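Local atomic coordinates of amino Transferase (Eubacterium rectale, PDB entry 3ELE), a protein that probably transfers amino groups between amino acids and keto acids with pyridoxal-5'-phosphate as cofactor, as in other class I and II aminotransferases. Residues A[34-46]-A[372-385]. Sequence-based numbering, arbitrary orientation. Where two conformers were deposited one is given.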
loop_
_atom_site.group_PDB
_atom_site.type_symbol
_atom_site.label_atom_id
_atom_site.label_comp_id
_atom_site.label_asym_id
_atom_site.label_seq_id
_atom_site.Cartn_x
_atom_site.Cartn_y
_atom_site.Cartn_z
ATOM N N LYS A 34 -22.734 -26.594 -8.172
ATOM C CA LYS A 34 -21.812 -26.237 -7.080
ATOM C C LYS A 34 -21.838 -27.252 -5.934
ATOM O O LYS A 34 -20.802 -27.492 -5.326
ATOM C CB LYS A 34 -22.011 -24.794 -6.565
ATOM C CG LYS A 34 -23.367 -24.480 -5.925
ATOM C CD LYS A 34 -23.365 -23.060 -5.330
ATOM C CE LYS A 34 -24.741 -22.684 -4.744
ATOM N NZ LYS A 34 -24.735 -21.317 -4.114
ATOM N N GLU A 35 -22.994 -27.877 -5.671
ATOM C CA GLU A 35 -23.091 -28.942 -4.645
ATOM C C GLU A 35 -22.144 -30.145 -4.935
ATOM O O GLU A 35 -21.736 -30.839 -4.003
ATOM C CB GLU A 35 -24.540 -29.464 -4.520
ATOM C CG GLU A 35 -24.836 -30.314 -3.241
ATOM C CD GLU A 35 -26.164 -31.103 -3.285
ATOM O OE1 GLU A 35 -26.773 -31.243 -4.370
ATOM O OE2 GLU A 35 -26.568 -31.625 -2.219
ATOM N N ASN A 36 -21.838 -30.377 -6.219
ATOM C CA ASN A 36 -20.992 -31.482 -6.690
ATOM C C ASN A 36 -19.531 -31.103 -7.036
ATOM O O ASN A 36 -18.830 -31.895 -7.681
ATOM C CB ASN A 36 -21.676 -32.139 -7.898
ATOM C CG ASN A 36 -23.055 -32.663 -7.566
ATOM O OD1 ASN A 36 -23.225 -33.428 -6.618
ATOM N ND2 ASN A 36 -24.044 -32.284 -8.362
ATOM N N VAL A 37 -19.095 -29.910 -6.610
ATOM C CA VAL A 37 -17.720 -29.425 -6.780
ATOM C C VAL A 37 -17.171 -29.188 -5.363
ATOM O O VAL A 37 -17.776 -28.462 -4.571
ATOM C CB VAL A 37 -17.646 -28.143 -7.632
ATOM C CG1 VAL A 37 -16.214 -27.639 -7.710
ATOM C CG2 VAL A 37 -18.196 -28.404 -9.028
ATOM N N TYR A 38 -16.033 -29.811 -5.062
ATOM C CA TYR A 38 -15.426 -29.776 -3.727
ATOM C C TYR A 38 -14.141 -28.974 -3.789
ATOM O O TYR A 38 -13.022 -29.504 -3.897
ATOM C CB TYR A 38 -15.272 -31.203 -3.205
ATOM C CG TYR A 38 -16.564 -31.982 -3.443
ATOM C CD1 TYR A 38 -17.707 -31.701 -2.710
ATOM C CD2 TYR A 38 -16.646 -32.956 -4.444
ATOM C CE1 TYR A 38 -18.932 -32.401 -2.946
ATOM C CE2 TYR A 38 -17.871 -33.686 -4.685
ATOM C CZ TYR A 38 -19.004 -33.392 -3.937
ATOM O OH TYR A 38 -20.194 -34.106 -4.176
ATOM N N ASP A 39 -14.344 -27.663 -3.709
ATOM C CA ASP A 39 -13.279 -26.684 -3.804
ATOM C C ASP A 39 -12.638 -26.360 -2.463
ATOM O O ASP A 39 -13.214 -25.612 -1.651
ATOM C CB ASP A 39 -13.831 -25.413 -4.461
ATOM C CG ASP A 39 -12.795 -24.334 -4.651
ATOM O OD1 ASP A 39 -11.564 -24.609 -4.593
ATOM O OD2 ASP A 39 -13.250 -23.183 -4.875
ATOM N N PHE A 40 -11.428 -26.910 -2.269
ATOM C CA PHE A 40 -10.596 -26.648 -1.104
ATOM C C PHE A 40 -9.332 -25.870 -1.497
ATOM O O PHE A 40 -8.339 -25.942 -0.774
ATOM C CB PHE A 40 -10.157 -27.963 -0.434
ATOM C CG PHE A 40 -11.278 -28.906 -0.109
ATOM C CD1 PHE A 40 -11.967 -28.819 1.103
ATOM C CD2 PHE A 40 -11.603 -29.930 -0.987
ATOM C CE1 PHE A 40 -12.982 -29.717 1.409
ATOM C CE2 PHE A 40 -12.627 -30.826 -0.696
ATOM C CZ PHE A 40 -13.310 -30.721 0.504
ATOM N N SER A 41 -9.371 -25.089 -2.587
ATOM C CA SER A 41 -8.178 -24.389 -3.110
ATOM C C SER A 41 -7.785 -23.055 -2.432
ATOM O O SER A 41 -6.892 -23.048 -1.599
ATOM C CB SER A 41 -8.284 -24.210 -4.636
ATOM O OG SER A 41 -9.320 -23.304 -4.977
ATOM N N ILE A 42 -8.434 -21.942 -2.784
ATOM C CA ILE A 42 -8.050 -20.607 -2.257
ATOM C C ILE A 42 -8.346 -20.427 -0.752
ATOM O O ILE A 42 -9.406 -20.832 -0.274
ATOM C CB ILE A 42 -8.629 -19.403 -3.107
ATOM C CG1 ILE A 42 -10.163 -19.355 -3.101
ATOM C CG2 ILE A 42 -8.093 -19.463 -4.564
ATOM C CD1 ILE A 42 -10.742 -18.190 -3.944
ATOM N N GLY A 43 -7.391 -19.821 -0.040
ATOM C CA GLY A 43 -7.467 -19.608 1.402
ATOM C C GLY A 43 -8.087 -18.304 1.873
ATOM O O GLY A 43 -7.448 -17.564 2.630
ATOM N N ASN A 44 -9.334 -18.041 1.478
ATOM C CA ASN A 44 -10.027 -16.796 1.842
ATOM C C ASN A 44 -10.847 -16.932 3.111
ATOM O O ASN A 44 -11.567 -17.926 3.255
ATOM C CB ASN A 44 -10.977 -16.348 0.723
ATOM C CG ASN A 44 -10.264 -15.952 -0.562
ATOM O OD1 ASN A 44 -10.815 -16.145 -1.638
ATOM N ND2 ASN A 44 -9.055 -15.390 -0.465
ATOM N N PRO A 45 -10.740 -15.957 4.053
ATOM C CA PRO A 45 -11.636 -15.945 5.209
ATOM C C PRO A 45 -13.106 -16.165 4.807
ATOM O O PRO A 45 -13.603 -15.508 3.894
ATOM C CB PRO A 45 -11.427 -14.541 5.795
ATOM C CG PRO A 45 -10.008 -14.260 5.527
ATOM C CD PRO A 45 -9.733 -14.877 4.165
ATOM N N SER A 46 -13.744 -17.137 5.455
ATOM C CA SER A 46 -15.119 -17.515 5.181
ATOM C C SER A 46 -16.132 -17.190 6.289
ATOM O O SER A 46 -17.332 -17.340 6.049
ATOM C CB SER A 46 -15.152 -19.004 4.849
ATOM O OG SER A 46 -14.596 -19.755 5.900
ATOM N N ARG A 372 -2.315 -29.412 0.217
ATOM C CA ARG A 372 -2.980 -28.489 1.112
ATOM C C ARG A 372 -4.462 -28.465 0.743
ATOM O O ARG A 372 -4.821 -28.195 -0.416
ATOM C CB ARG A 372 -2.416 -27.078 0.990
ATOM C CG ARG A 372 -3.046 -26.137 2.033
ATOM C CD ARG A 372 -2.731 -24.702 1.791
ATOM N NE ARG A 372 -3.516 -24.127 0.705
ATOM C CZ ARG A 372 -3.526 -22.829 0.376
ATOM N NH1 ARG A 372 -2.781 -21.952 1.015
ATOM N NH2 ARG A 372 -4.282 -22.412 -0.630
ATOM N N ILE A 373 -5.300 -28.705 1.750
ATOM C CA ILE A 373 -6.762 -28.694 1.631
ATOM C C ILE A 373 -7.248 -27.571 2.574
ATOM O O ILE A 373 -7.116 -27.675 3.786
ATOM C CB ILE A 373 -7.355 -30.070 2.068
ATOM C CG1 ILE A 373 -6.688 -31.232 1.314
ATOM C CG2 ILE A 373 -8.855 -30.087 1.889
ATOM C CD1 ILE A 373 -7.320 -32.616 1.513
ATOM N N SER A 374 -7.751 -26.473 2.018
ATOM C CA SER A 374 -8.245 -25.356 2.825
ATOM C C SER A 374 -9.618 -25.744 3.354
ATOM O O SER A 374 -10.394 -26.373 2.615
ATOM C CB SER A 374 -8.359 -24.075 1.988
ATOM O OG SER A 374 -7.132 -23.753 1.369
ATOM N N TYR A 375 -9.903 -25.418 4.620
ATOM C CA TYR A 375 -11.238 -25.709 5.220
ATOM C C TYR A 375 -12.017 -24.474 5.670
ATOM O O TYR A 375 -13.054 -24.606 6.350
ATOM C CB TYR A 375 -11.192 -26.835 6.256
ATOM C CG TYR A 375 -10.218 -26.652 7.375
ATOM C CD1 TYR A 375 -10.583 -25.955 8.530
ATOM C CD2 TYR A 375 -8.943 -27.202 7.313
ATOM C CE1 TYR A 375 -9.682 -25.789 9.582
ATOM C CE2 TYR A 375 -8.043 -27.054 8.391
ATOM C CZ TYR A 375 -8.436 -26.344 9.523
ATOM O OH TYR A 375 -7.586 -26.152 10.593
ATOM N N CYS A 376 -11.595 -23.298 5.183
ATOM C CA CYS A 376 -12.363 -22.038 5.252
ATOM C C CYS A 376 -13.438 -22.151 4.119
ATOM O O CYS A 376 -13.527 -21.352 3.162
ATOM C CB CYS A 376 -11.426 -20.835 5.075
ATOM S SG CYS A 376 -10.176 -21.049 3.746
ATOM N N VAL A 377 -14.264 -23.177 4.272
ATOM C CA VAL A 377 -15.244 -23.610 3.284
ATOM C C VAL A 377 -16.526 -23.919 4.025
ATOM O O VAL A 377 -16.551 -23.901 5.260
ATOM C CB VAL A 377 -14.759 -24.906 2.549
ATOM C CG1 VAL A 377 -13.400 -24.679 1.835
ATOM C CG2 VAL A 377 -14.675 -26.108 3.526
ATOM N N ASP A 378 -17.566 -24.253 3.265
ATOM C CA ASP A 378 -18.861 -24.564 3.827
ATOM C C ASP A 378 -18.817 -25.952 4.470
ATOM O O ASP A 378 -18.376 -26.919 3.841
ATOM C CB ASP A 378 -19.926 -24.514 2.731
ATOM C CG ASP A 378 -21.327 -24.371 3.282
ATOM O OD1 ASP A 378 -21.788 -25.223 4.085
ATOM O OD2 ASP A 378 -21.990 -23.392 2.872
ATOM N N ARG A 379 -19.291 -26.036 5.716
ATOM C CA ARG A 379 -19.328 -27.281 6.490
ATOM C C ARG A 379 -20.031 -28.426 5.742
ATOM O O ARG A 379 -19.530 -29.544 5.726
ATOM C CB ARG A 379 -19.996 -27.035 7.859
ATOM C CG ARG A 379 -20.056 -28.261 8.776
ATOM C CD ARG A 379 -20.523 -27.933 10.204
ATOM N NE ARG A 379 -20.552 -29.162 11.004
ATOM C CZ ARG A 379 -21.567 -30.030 11.080
ATOM N NH1 ARG A 379 -22.727 -29.832 10.422
ATOM N NH2 ARG A 379 -21.428 -31.126 11.838
ATOM N N GLU A 380 -21.170 -28.134 5.111
ATOM C CA GLU A 380 -21.941 -29.157 4.379
ATOM C C GLU A 380 -21.190 -29.685 3.145
ATOM O O GLU A 380 -21.356 -30.857 2.801
ATOM C CB GLU A 380 -23.359 -28.668 4.012
ATOM C CG GLU A 380 -24.164 -28.022 5.168
ATOM C CD GLU A 380 -24.099 -28.794 6.491
ATOM O OE1 GLU A 380 -24.630 -29.918 6.565
ATOM O OE2 GLU A 380 -23.528 -28.247 7.464
HETATM N N MSE A 381 -20.375 -28.831 2.506
HETATM C CA MSE A 381 -19.568 -29.238 1.357
HETATM C C MSE A 381 -18.538 -30.290 1.813
HETATM O O MSE A 381 -18.288 -31.251 1.088
HETATM C CB MSE A 381 -18.903 -28.020 0.677
HETATM C CG MSE A 381 -18.056 -28.339 -0.541
HETATM SE SE MSE A 381 -16.276 -29.021 -0.060
HETATM C CE MSE A 381 -15.242 -27.369 0.088
ATOM N N ILE A 382 -17.948 -30.104 3.006
ATOM C CA ILE A 382 -16.980 -31.079 3.566
ATOM C C ILE A 382 -17.633 -32.472 3.702
ATOM O O ILE A 382 -17.039 -33.468 3.304
ATOM C CB ILE A 382 -16.383 -30.657 4.950
ATOM C CG1 ILE A 382 -15.618 -29.343 4.845
ATOM C CG2 ILE A 382 -15.422 -31.738 5.470
ATOM C CD1 ILE A 382 -14.981 -28.895 6.164
ATOM N N LYS A 383 -18.867 -32.521 4.217
ATOM C CA LYS A 383 -19.613 -33.794 4.355
ATOM C C LYS A 383 -19.977 -34.407 2.999
ATOM O O LYS A 383 -19.822 -35.619 2.809
ATOM C CB LYS A 383 -20.901 -33.616 5.167
ATOM C CG LYS A 383 -20.703 -33.081 6.574
ATOM C CD LYS A 383 -22.007 -33.110 7.316
ATOM C CE LYS A 383 -21.874 -32.570 8.712
ATOM N NZ LYS A 383 -23.171 -32.747 9.431
ATOM N N HIS A 384 -20.421 -33.557 2.061
ATOM C CA HIS A 384 -20.809 -34.033 0.710
ATOM C C HIS A 384 -19.580 -34.468 -0.112
ATOM O O HIS A 384 -19.707 -35.248 -1.049
ATOM C CB HIS A 384 -21.642 -33.002 -0.083
ATOM C CG HIS A 384 -22.855 -32.508 0.647
ATOM N ND1 HIS A 384 -23.211 -31.177 0.682
ATOM C CD2 HIS A 384 -23.738 -33.153 1.442
ATOM C CE1 HIS A 384 -24.291 -31.032 1.425
ATOM N NE2 HIS A 384 -24.633 -32.216 1.898
ATOM N N SER A 385 -18.389 -33.992 0.255
ATOM C CA SER A 385 -17.146 -34.374 -0.435
ATOM C C SER A 385 -16.629 -35.784 -0.127
ATOM O O SER A 385 -15.830 -36.313 -0.911
ATOM C CB SER A 385 -16.025 -33.398 -0.098
ATOM O OG SER A 385 -15.541 -33.576 1.225
HETATM O O HOH W 1 -5.715 -25.555 -0.671
HETATM O O HOH W 2 -4.457 -19.235 -1.260
HETATM O O HOH W 3 -13.474 -18.979 1.218
HETATM O O HOH W 4 -15.737 -21.756 6.961
#
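In the small domain of this class I and II aminotransferase fold, the N-terminal segment 34-46 runs across strand 370-374 and the C-terminal helix 379-396, with F40 at the centre. Its CG, anti to the carbonyl carbon (chi1 -53°), sets the ring alongside I373, whose CG2 lies 3.4 Å from F40 CG. In one of its two conformers, selenomethionine M381 lays CE over one face, 3.8 Å from the F40 ring centroid. In that conformer M381 SE lies oblique to F40, 3.5 Å from F40 CZ, and at the edge of the Y38 ring, a Met-aromatic contact with both. S385 CA sits over a face of Y38, 3.7 Å from its centroid, a CH-pi contact. Replacing Y38 by an alanine is likely to leave S385 CA and M381 SE without their ring and open a gap between the helix and strand 38-39. Beyond F40 the contact turns polar: S374 N donates to F40 O (2.9 Å). S41 O is gripped from opposite faces of its carbonyl plane by S374 OG and by R372 NH2 (2.9 Å). D39 OD1 closes an Asx turn onto S41 N and also accepts from S41 OG. R372 NH1 hydrogen-bonds N183 of the cofactor pocket, the arginine side chain about 6 Å from the bound pyridoxal-5'-phosphate, consistent with the substrate-carboxylate arginine of this family. Water bridges N44 O to the O of C376, the central residue of an inverse gamma turn.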